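Local coordinates for protein Rad2p (Saccharomyces cerevisiae, PDB 4Q0Z) that cuts single-stranded DNA as a magnesium-dependent endonuclease, making the incision essential for excision repair of DNA damaged by ultraviolet light, bulky adducts or cross-links, at residues T12-R17 and V214-A219; N51-G56 and K152-L157; G162-T167 and F329-P334. All coordinates share one frame; numbering follows the deposited sequence.

Interaction 1 of 3, residues T12-R17 and V214-A219; sequences TARPVR and VEFYDA
Phe216 and Arg14 both set CG anti to the backbone N (chi1 179° and 169°), which lays the two side chains side by side on one face of a two-stranded ladder, with Arg14 CD 4.1 Å from Phe216 CD2. Val16 and Val214 share that face: Val16 CG2 reaches Phe216 CB at 3.7 Å, and Val16 CB lies 3.9 Å from Val214 CG1. The opposite face carries Pro15 and Glu215. Backbone bonds fix this antiparallel register. Arg14 and Phe216 form a hydrogen-bonded pair, Arg14 N giving to Phe216 O at 3.0 Å and Phe216 N to Arg14 O at 2.8 Å, while Val16 and Val214 form the next such pair and Pro15, which has no N-H to give, takes the non-hydrogen-bonded place between them. Beyond the ladder, Ala13 CB rests 3.5 Å from Tyr217 CZ, and Ala13 CA stands over one face of that ring. The phenol is also tied within its own segment, for Tyr217 OH donates to Glu215 OE1 at 2.8 Å. Where the strands part, one water bridges the two segments, donating to Thr12 OG1 and accepting from Asp218 N; Thr12 OG1 is bonded to Ala9 O as well. Asp218 is the N-cap of the following helix. The ladder joins the N-domain to the I-domain, the two nuclease regions carried by this fragment of Rad2p: strand 14-17 is the outermost strand at this end of the mixed sheet, strand 213-217 is bonded on its other side to strand 203-205, and helix 219-226 packs against Thr12.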
loop_
_atom_site.group_PDB
_atom_site.type_symbol
_atom_site.label_atom_id
_atom_site.label_comp_id
_atom_site.label_asym_id
_atom_site.label_seq_id
_atom_site.Cartn_x
_atom_site.Cartn_y
_atom_site.Cartn_z
ATOM N N THR A 12 -17.871 12.165 -9.867
ATOM C CA THR A 12 -18.924 13.117 -10.198
ATOM C C THR A 12 -18.554 13.924 -11.439
ATOM O O THR A 12 -19.304 14.810 -11.840
ATOM C CB THR A 12 -19.217 14.101 -9.053
ATOM O OG1 THR A 12 -18.157 15.056 -8.966
ATOM C CG2 THR A 12 -19.355 13.366 -7.725
ATOM N N ALA A 13 -17.405 13.621 -12.046
ATOM C CA ALA A 13 -16.912 14.384 -13.206
ATOM C C ALA A 13 -17.714 14.167 -14.477
ATOM O O ALA A 13 -18.133 13.058 -14.777
ATOM C CB ALA A 13 -15.440 14.074 -13.496
ATOM N N ARG A 14 -17.886 15.237 -15.239
ATOM C CA ARG A 14 -18.529 15.159 -16.543
ATOM C C ARG A 14 -17.492 15.443 -17.633
ATOM O O ARG A 14 -16.842 16.488 -17.630
ATOM C CB ARG A 14 -19.700 16.147 -16.585
ATOM C CG ARG A 14 -20.304 16.386 -17.940
ATOM C CD ARG A 14 -21.002 17.742 -17.977
ATOM N NE ARG A 14 -22.434 17.646 -17.712
ATOM C CZ ARG A 14 -23.350 17.496 -18.663
ATOM N NH1 ARG A 14 -22.978 17.427 -19.935
ATOM N NH2 ARG A 14 -24.636 17.425 -18.349
ATOM N N PRO A 15 -17.292 14.486 -18.549
ATOM C CA PRO A 15 -16.324 14.742 -19.616
ATOM C C PRO A 15 -16.905 15.732 -20.612
ATOM O O PRO A 15 -18.071 15.619 -20.966
ATOM C CB PRO A 15 -16.119 13.361 -20.248
ATOM C CG PRO A 15 -17.384 12.635 -19.960
ATOM C CD PRO A 15 -17.837 13.120 -18.609
ATOM N N VAL A 16 -16.089 16.696 -21.032
ATOM C CA VAL A 16 -16.523 17.819 -21.849
ATOM C C VAL A 16 -15.491 18.059 -22.955
ATOM O O VAL A 16 -14.292 18.139 -22.688
ATOM C CB VAL A 16 -16.658 19.093 -20.983
ATOM C CG1 VAL A 16 -16.658 20.353 -21.836
ATOM C CG2 VAL A 16 -17.895 19.020 -20.102
ATOM N N ARG A 17 -15.965 18.164 -24.194
ATOM C CA ARG A 17 -15.086 18.401 -25.338
ATOM C C ARG A 17 -14.724 19.875 -25.438
ATOM O O ARG A 17 -15.572 20.742 -25.195
ATOM C CB ARG A 17 -15.767 17.958 -26.628
ATOM C CG ARG A 17 -15.822 16.462 -26.772
ATOM C CD ARG A 17 -16.783 16.044 -27.849
ATOM N NE ARG A 17 -16.344 16.451 -29.181
ATOM C CZ ARG A 17 -16.887 17.443 -29.882
ATOM N NH1 ARG A 17 -16.422 17.718 -31.091
ATOM N NH2 ARG A 17 -17.900 18.153 -29.386
ATOM N N VAL A 214 -11.836 17.579 -21.553
ATOM C CA VAL A 214 -11.533 18.169 -20.261
ATOM C C VAL A 214 -12.566 17.656 -19.232
ATOM O O VAL A 214 -13.641 17.231 -19.617
ATOM C CB VAL A 214 -11.562 19.714 -20.390
ATOM C CG1 VAL A 214 -12.994 20.236 -20.388
ATOM C CG2 VAL A 214 -10.760 20.370 -19.316
ATOM N N GLU A 215 -12.245 17.664 -17.939
ATOM C CA GLU A 215 -13.200 17.207 -16.927
ATOM C C GLU A 215 -13.910 18.351 -16.194
ATOM O O GLU A 215 -13.265 19.230 -15.616
ATOM C CB GLU A 215 -12.522 16.283 -15.890
ATOM C CG GLU A 215 -12.117 14.903 -16.415
ATOM C CD GLU A 215 -11.237 14.110 -15.442
ATOM O OE1 GLU A 215 -11.105 14.522 -14.268
ATOM O OE2 GLU A 215 -10.672 13.075 -15.864
ATOM N N PHE A 216 -15.238 18.302 -16.170
ATOM C CA PHE A 216 -16.051 19.358 -15.565
ATOM C C PHE A 216 -16.616 18.969 -14.182
ATOM O O PHE A 216 -17.178 17.887 -14.003
ATOM C CB PHE A 216 -17.164 19.750 -16.535
ATOM C CG PHE A 216 -18.096 20.807 -16.017
ATOM C CD1 PHE A 216 -17.800 22.160 -16.190
ATOM C CD2 PHE A 216 -19.298 20.456 -15.401
ATOM C CE1 PHE A 216 -18.672 23.157 -15.746
ATOM C CE2 PHE A 216 -20.179 21.452 -14.927
ATOM C CZ PHE A 216 -19.869 22.800 -15.108
ATOM N N TYR A 217 -16.455 19.860 -13.207
ATOM C CA TYR A 217 -16.939 19.615 -11.855
ATOM C C TYR A 217 -17.746 20.816 -11.425
ATOM O O TYR A 217 -17.438 21.943 -11.828
ATOM C CB TYR A 217 -15.765 19.440 -10.885
ATOM C CG TYR A 217 -14.885 18.236 -11.142
ATOM C CD1 TYR A 217 -13.848 18.287 -12.079
ATOM C CD2 TYR A 217 -15.071 17.047 -10.428
ATOM C CE1 TYR A 217 -13.034 17.189 -12.318
ATOM C CE2 TYR A 217 -14.256 15.931 -10.654
ATOM C CZ TYR A 217 -13.244 16.012 -11.593
ATOM O OH TYR A 217 -12.466 14.909 -11.830
ATOM N N ASP A 218 -18.772 20.601 -10.607
ATOM C CA ASP A 218 -19.519 21.729 -10.034
ATOM C C ASP A 218 -20.025 21.390 -8.624
ATOM O O ASP A 218 -20.157 20.219 -8.266
ATOM C CB ASP A 218 -20.672 22.153 -10.948
ATOM C CG ASP A 218 -21.825 21.158 -10.930
ATOM O OD1 ASP A 218 -22.601 21.183 -9.956
ATOM O OD2 ASP A 218 -21.948 20.346 -11.875
ATOM N N ALA A 219 -20.314 22.424 -7.843
ATOM C CA ALA A 219 -20.627 22.272 -6.428
ATOM C C ALA A 219 -21.902 21.476 -6.202
ATOM O O ALA A 219 -21.986 20.691 -5.263
ATOM C CB ALA A 219 -20.755 23.648 -5.763
HETATM O O HOH W 1 -18.996 17.606 -10.131
HETATM O O HOH W 2 -19.667 17.423 -12.964
#

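Interaction 2 of 3, residues N51-G56 and K152-L157; sequences NSHITG and KEVQEL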
loop_
_atom_site.group_PDB
_atom_site.type_symbol
_atom_site.label_atom_id
_atom_site.label_comp_id
_atom_site.label_asym_id
_atom_site.label_seq_id
_atom_site.Cartn_x
_atom_site.Cartn_y
_atom_site.Cartn_z
ATOM N N ASN A 51 14.161 29.265 -20.417
ATOM C CA ASN A 51 12.948 29.865 -20.963
ATOM C C ASN A 51 11.784 28.900 -21.206
ATOM O O ASN A 51 10.990 29.126 -22.118
ATOM C CB ASN A 51 13.265 30.632 -22.259
ATOM C CG ASN A 51 13.944 31.971 -22.002
ATOM O OD1 ASN A 51 13.980 32.467 -20.873
ATOM N ND2 ASN A 51 14.476 32.569 -23.060
ATOM N N SER A 52 11.678 27.829 -20.416
ATOM C CA SER A 52 10.554 26.903 -20.586
ATOM C C SER A 52 9.221 27.571 -20.240
ATOM O O SER A 52 8.181 27.198 -20.764
ATOM C CB SER A 52 10.736 25.625 -19.757
ATOM O OG SER A 52 10.815 25.921 -18.376
ATOM N N HIS A 53 9.267 28.560 -19.355
ATOM C CA HIS A 53 8.089 29.330 -19.016
ATOM C C HIS A 53 7.503 30.026 -20.249
ATOM O O HIS A 53 6.287 30.066 -20.421
ATOM C CB HIS A 53 8.377 30.326 -17.879
ATOM C CG HIS A 53 9.401 31.366 -18.212
ATOM N ND1 HIS A 53 10.675 31.055 -18.640
ATOM C CD2 HIS A 53 9.346 32.719 -18.148
ATOM C CE1 HIS A 53 11.355 32.171 -18.839
ATOM N NE2 HIS A 53 10.572 33.196 -18.544
ATOM N N ILE A 54 8.359 30.544 -21.120
ATOM C CA ILE A 54 7.869 31.179 -22.337
ATOM C C ILE A 54 7.302 30.145 -23.307
ATOM O O ILE A 54 6.198 30.299 -23.825
ATOM C CB ILE A 54 8.946 32.062 -22.978
ATOM C CG1 ILE A 54 9.138 33.301 -22.109
ATOM C CG2 ILE A 54 8.555 32.479 -24.404
ATOM C CD1 ILE A 54 10.466 33.946 -22.285
ATOM N N THR A 55 8.047 29.075 -23.522
ATOM C CA THR A 55 7.579 27.955 -24.329
ATOM C C THR A 55 6.278 27.350 -23.780
ATOM O O THR A 55 5.354 27.027 -24.526
ATOM C CB THR A 55 8.647 26.851 -24.340
ATOM O OG1 THR A 55 9.822 27.349 -24.980
ATOM C CG2 THR A 55 8.162 25.644 -25.105
ATOM N N GLY A 56 6.217 27.185 -22.466
ATOM C CA GLY A 56 5.054 26.597 -21.835
ATOM C C GLY A 56 3.817 27.473 -21.912
ATOM O O GLY A 56 2.773 27.041 -22.389
ATOM N N LYS A 152 7.283 38.643 -15.197
ATOM C CA LYS A 152 7.159 39.799 -16.100
ATOM C C LYS A 152 7.149 39.383 -17.554
ATOM O O LYS A 152 6.435 39.950 -18.376
ATOM C CB LYS A 152 8.310 40.794 -15.895
ATOM C CG LYS A 152 8.124 41.718 -14.708
ATOM C CD LYS A 152 9.392 42.502 -14.404
ATOM C CE LYS A 152 9.256 43.221 -13.071
ATOM N NZ LYS A 152 10.534 43.823 -12.613
ATOM N N GLU A 153 7.950 38.379 -17.863
ATOM C CA GLU A 153 8.024 37.883 -19.214
ATOM C C GLU A 153 6.726 37.216 -19.651
ATOM O O GLU A 153 6.228 37.497 -20.741
ATOM C CB GLU A 153 9.230 36.960 -19.364
ATOM C CG GLU A 153 10.561 37.748 -19.304
ATOM C CD GLU A 153 11.798 36.867 -19.162
ATOM O OE1 GLU A 153 12.900 37.329 -19.525
ATOM O OE2 GLU A 153 11.672 35.719 -18.683
ATOM N N VAL A 154 6.143 36.364 -18.809
ATOM C CA VAL A 154 4.954 35.670 -19.270
ATOM C C VAL A 154 3.772 36.626 -19.297
ATOM O O VAL A 154 2.877 36.483 -20.117
ATOM C CB VAL A 154 4.666 34.374 -18.492
ATOM C CG1 VAL A 154 5.914 33.528 -18.453
ATOM C CG2 VAL A 154 4.177 34.672 -17.087
ATOM N N GLN A 155 3.805 37.634 -18.432
ATOM C CA GLN A 155 2.808 38.695 -18.481
ATOM C C GLN A 155 2.923 39.573 -19.744
ATOM O O GLN A 155 1.915 39.945 -20.331
ATOM C CB GLN A 155 2.827 39.509 -17.184
ATOM C CG GLN A 155 2.340 38.647 -16.033
ATOM C CD GLN A 155 2.372 39.300 -14.671
ATOM O OE1 GLN A 155 2.939 40.374 -14.489
ATOM N NE2 GLN A 155 1.756 38.634 -13.688
ATOM N N GLU A 156 4.142 39.861 -20.191
ATOM C CA GLU A 156 4.310 40.627 -21.421
ATOM C C GLU A 156 3.785 39.784 -22.581
ATOM O O GLU A 156 3.190 40.303 -23.541
ATOM C CB GLU A 156 5.780 41.033 -21.630
ATOM C CG GLU A 156 6.101 41.687 -22.983
ATOM C CD GLU A 156 5.508 43.082 -23.138
ATOM O OE1 GLU A 156 5.286 43.770 -22.118
ATOM O OE2 GLU A 156 5.257 43.490 -24.290
ATOM N N LEU A 157 3.971 38.475 -22.462
ATOM C CA LEU A 157 3.534 37.552 -23.504
ATOM C C LEU A 157 2.011 37.543 -23.608
ATOM O O LEU A 157 1.461 37.571 -24.711
ATOM C CB LEU A 157 4.068 36.137 -23.243
ATOM C CG LEU A 157 3.586 35.079 -24.232
ATOM C CD1 LEU A 157 4.106 35.402 -25.638
ATOM C CD2 LEU A 157 3.981 33.646 -23.781
#
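A histidine-carboxylate hydrogen bond between two helices, one from the N-domain and one from the I-domain, marks this buried contact: His53 NE2 donates to Glu153 OE2 at 2.8 Å with an N-H...O angle of 167°. The oxygen lies in the imidazole plane and is met nearly along its C-O axis, while the carboxylate is turned only modestly from the plane of the ring. His53 holds CG between its backbone N and carbonyl carbon (chi1 63°), a rotation that carries the ring across to the other helix. The same ring edge receives Val154, whose CG1 comes within 3.5 Å of His53 CD2, and Ile54 CG1 lies over one ring face. The carboxylate and the methyl thus fix the imidazole at its edge, and a carboxylate placed so would probably favour a protonated ring. Helices 52-66 and 148-161 run nearly parallel here, their short segments 25° apart and 9.6 Å between axes, in the alpha/beta nuclease fold of the XPG/RAD2 family. One turn beyond Glu153, Leu157 CD2 approaches Ile54 O at 4.0 Å. Ile34 of helix 33-40 touches both His53 and Val154, and Phe75 of strand 70-75 packs on Val154. From helix 336-347, Gln346 meets Ile54 and Glu153, and Phe342 meets Leu157.

Interaction 3 of 3, residues G162-T167 and F329-P334; sequences GIPYIT and FVWGVP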
loop_
_atom_site.group_PDB
_atom_site.type_symbol
_atom_site.label_atom_id
_atom_site.label_comp_id
_atom_site.label_asym_id
_atom_site.label_seq_id
_atom_site.Cartn_x
_atom_site.Cartn_y
_atom_site.Cartn_z
ATOM N N GLY A 162 -3.073 39.862 -26.328
ATOM C CA GLY A 162 -4.346 40.540 -26.107
ATOM C C GLY A 162 -5.133 39.952 -24.948
ATOM O O GLY A 162 -6.323 40.210 -24.797
ATOM N N ILE A 163 -4.451 39.168 -24.117
ATOM C CA ILE A 163 -5.097 38.432 -23.040
ATOM C C ILE A 163 -4.904 39.113 -21.697
ATOM O O ILE A 163 -3.784 39.278 -21.231
ATOM C CB ILE A 163 -4.574 36.985 -22.956
ATOM C CG1 ILE A 163 -5.002 36.191 -24.196
ATOM C CG2 ILE A 163 -5.079 36.308 -21.686
ATOM C CD1 ILE A 163 -4.190 34.886 -24.384
ATOM N N PRO A 164 -6.015 39.497 -21.057
ATOM C CA PRO A 164 -5.961 40.185 -19.763
ATOM C C PRO A 164 -5.476 39.274 -18.630
ATOM O O PRO A 164 -5.632 38.044 -18.692
ATOM C CB PRO A 164 -7.423 40.561 -19.519
ATOM C CG PRO A 164 -8.192 39.465 -20.192
ATOM C CD PRO A 164 -7.389 39.134 -21.443
ATOM N N TYR A 165 -4.900 39.877 -17.596
ATOM C CA TYR A 165 -4.508 39.125 -16.408
ATOM C C TYR A 165 -4.634 39.979 -15.161
ATOM O O TYR A 165 -4.718 41.195 -15.232
ATOM C CB TYR A 165 -3.079 38.565 -16.530
ATOM C CG TYR A 165 -1.996 39.621 -16.672
ATOM C CD1 TYR A 165 -1.395 40.183 -15.552
ATOM C CD2 TYR A 165 -1.575 40.051 -17.930
ATOM C CE1 TYR A 165 -0.416 41.148 -15.678
ATOM C CE2 TYR A 165 -0.599 41.018 -18.067
ATOM C CZ TYR A 165 -0.030 41.562 -16.937
ATOM O OH TYR A 165 0.941 42.504 -17.064
ATOM N N ILE A 166 -4.668 39.319 -14.017
ATOM C CA ILE A 166 -4.662 39.998 -12.739
ATOM C C ILE A 166 -3.708 39.273 -11.817
ATOM O O ILE A 166 -3.316 38.126 -12.073
ATOM C CB ILE A 166 -6.064 40.043 -12.074
ATOM C CG1 ILE A 166 -6.566 38.638 -11.738
ATOM C CG2 ILE A 166 -7.071 40.791 -12.958
ATOM C CD1 ILE A 166 -8.040 38.602 -11.258
ATOM N N THR A 167 -3.325 39.949 -10.747
ATOM C CA THR A 167 -2.592 39.308 -9.682
ATOM C C THR A 167 -3.525 39.293 -8.493
ATOM O O THR A 167 -3.989 40.348 -8.067
ATOM C CB THR A 167 -1.283 40.052 -9.365
ATOM O OG1 THR A 167 -0.437 40.009 -10.520
ATOM C CG2 THR A 167 -0.558 39.387 -8.215
ATOM N N PHE A 329 -13.463 42.292 -17.828
ATOM C CA PHE A 329 -12.163 42.198 -18.462
ATOM C C PHE A 329 -12.287 42.573 -19.927
ATOM O O PHE A 329 -13.380 42.575 -20.485
ATOM C CB PHE A 329 -11.566 40.807 -18.257
ATOM C CG PHE A 329 -11.346 40.480 -16.816
ATOM C CD1 PHE A 329 -10.411 41.181 -16.077
ATOM C CD2 PHE A 329 -12.100 39.512 -16.184
ATOM C CE1 PHE A 329 -10.225 40.926 -14.734
ATOM C CE2 PHE A 329 -11.910 39.243 -14.853
ATOM C CZ PHE A 329 -10.970 39.947 -14.125
ATOM N N VAL A 330 -11.164 42.934 -20.529
ATOM C CA VAL A 330 -11.159 43.346 -21.912
ATOM C C VAL A 330 -10.274 42.401 -22.666
ATOM O O VAL A 330 -9.103 42.256 -22.347
ATOM C CB VAL A 330 -10.587 44.781 -22.093
ATOM C CG1 VAL A 330 -10.430 45.100 -23.569
ATOM C CG2 VAL A 330 -11.467 45.808 -21.416
ATOM N N TRP A 331 -10.829 41.755 -23.677
ATOM C CA TRP A 331 -10.020 40.909 -24.527
ATOM C C TRP A 331 -9.597 41.657 -25.769
ATOM O O TRP A 331 -10.408 42.309 -26.422
ATOM C CB TRP A 331 -10.766 39.639 -24.876
ATOM C CG TRP A 331 -10.809 38.706 -23.706
ATOM C CD1 TRP A 331 -9.907 37.721 -23.406
ATOM C CD2 TRP A 331 -11.783 38.688 -22.661
ATOM N NE1 TRP A 331 -10.275 37.077 -22.243
ATOM C CE2 TRP A 331 -11.423 37.652 -21.769
ATOM C CE3 TRP A 331 -12.939 39.430 -22.403
ATOM C CZ2 TRP A 331 -12.168 37.357 -20.635
ATOM C CZ3 TRP A 331 -13.684 39.122 -21.276
ATOM C CH2 TRP A 331 -13.291 38.101 -20.405
ATOM N N GLY A 332 -8.312 41.579 -26.074
ATOM C CA GLY A 332 -7.778 42.228 -27.247
ATOM C C GLY A 332 -7.462 41.183 -28.288
ATOM O O GLY A 332 -7.721 40.002 -28.079
ATOM N N VAL A 333 -6.901 41.601 -29.415
ATOM C CA VAL A 333 -6.521 40.636 -30.432
ATOM C C VAL A 333 -5.021 40.450 -30.385
ATOM O O VAL A 333 -4.301 41.367 -29.989
ATOM C CB VAL A 333 -6.986 41.080 -31.817
ATOM C CG1 VAL A 333 -8.491 41.189 -31.819
ATOM C CG2 VAL A 333 -6.395 42.406 -32.158
ATOM N N PRO A 334 -4.543 39.258 -30.759
ATOM C CA PRO A 334 -3.100 39.042 -30.685
ATOM C C PRO A 334 -2.371 39.983 -31.648
ATOM O O PRO A 334 -2.823 40.173 -32.780
ATOM C CB PRO A 334 -2.931 37.580 -31.122
ATOM C CG PRO A 334 -4.298 36.963 -30.999
ATOM C CD PRO A 334 -5.250 38.093 -31.304
#
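Trp331 sets CG anti to its carbonyl carbon (chi1 -74°), bringing one indole face against Pro164, whose CD lies 3.5 Å from Trp331 CD1. The contact is a CH-pi one: Pro164 CG stands 4.0 Å from the centroid of the five-membered ring of Trp331, 19° off the normal. Phe329 CB covers the same indole face, while Phe329 CE1 meets Ile166 CG2 at 3.6 Å, the two side chains crossing at about a right angle. Gly332 N donates to Gly162 O at 2.7 Å, in the carbonyl plane and on a lone pair. Gly162 closes helix 148-161 in a Schellman motif, with phi 82°, at backbone angles where a CB would press on the carbonyl O of the residue before; it would also clash with Gly332 C. The chain then enters strand 165-167, the outermost strand at this end of the sheet, and the 329-334 loop runs past in a roughly opposite direction. Further out, Trp331 NE1 bonds to Pro71 O and Arg70 makes a cation-pi contact with the indole. Replacing Trp331 by an alanine would probably leave Pro164 without its aromatic cover and Pro71 O without its donor. Leu179 of helix 172-181 packs on both Ile166 and Phe329.

From the N terminus, residues 12-17 open interaction 1, which closes only at 214-219 after 196 intervening residues. Interaction 2 lies wholly within that loop, opening at 51-56 and closing at 152-157. Soon afterwards residues 162-167 open interaction 3; its partner 329-334 comes after interaction 1 has closed, so interactions 1 and 3 cross, whereas 2 and 3 follow in series. Interactions 1 and 3 reach opposite outermost strands of one sheet, their centres 26 Å apart. Interactions 2 and 3 touch through Gln155 CD and Tyr165 CE1 at 3.5 Å. Together they join N-domain to I-domain twice, and the I-domain to the loop before helix 336-347.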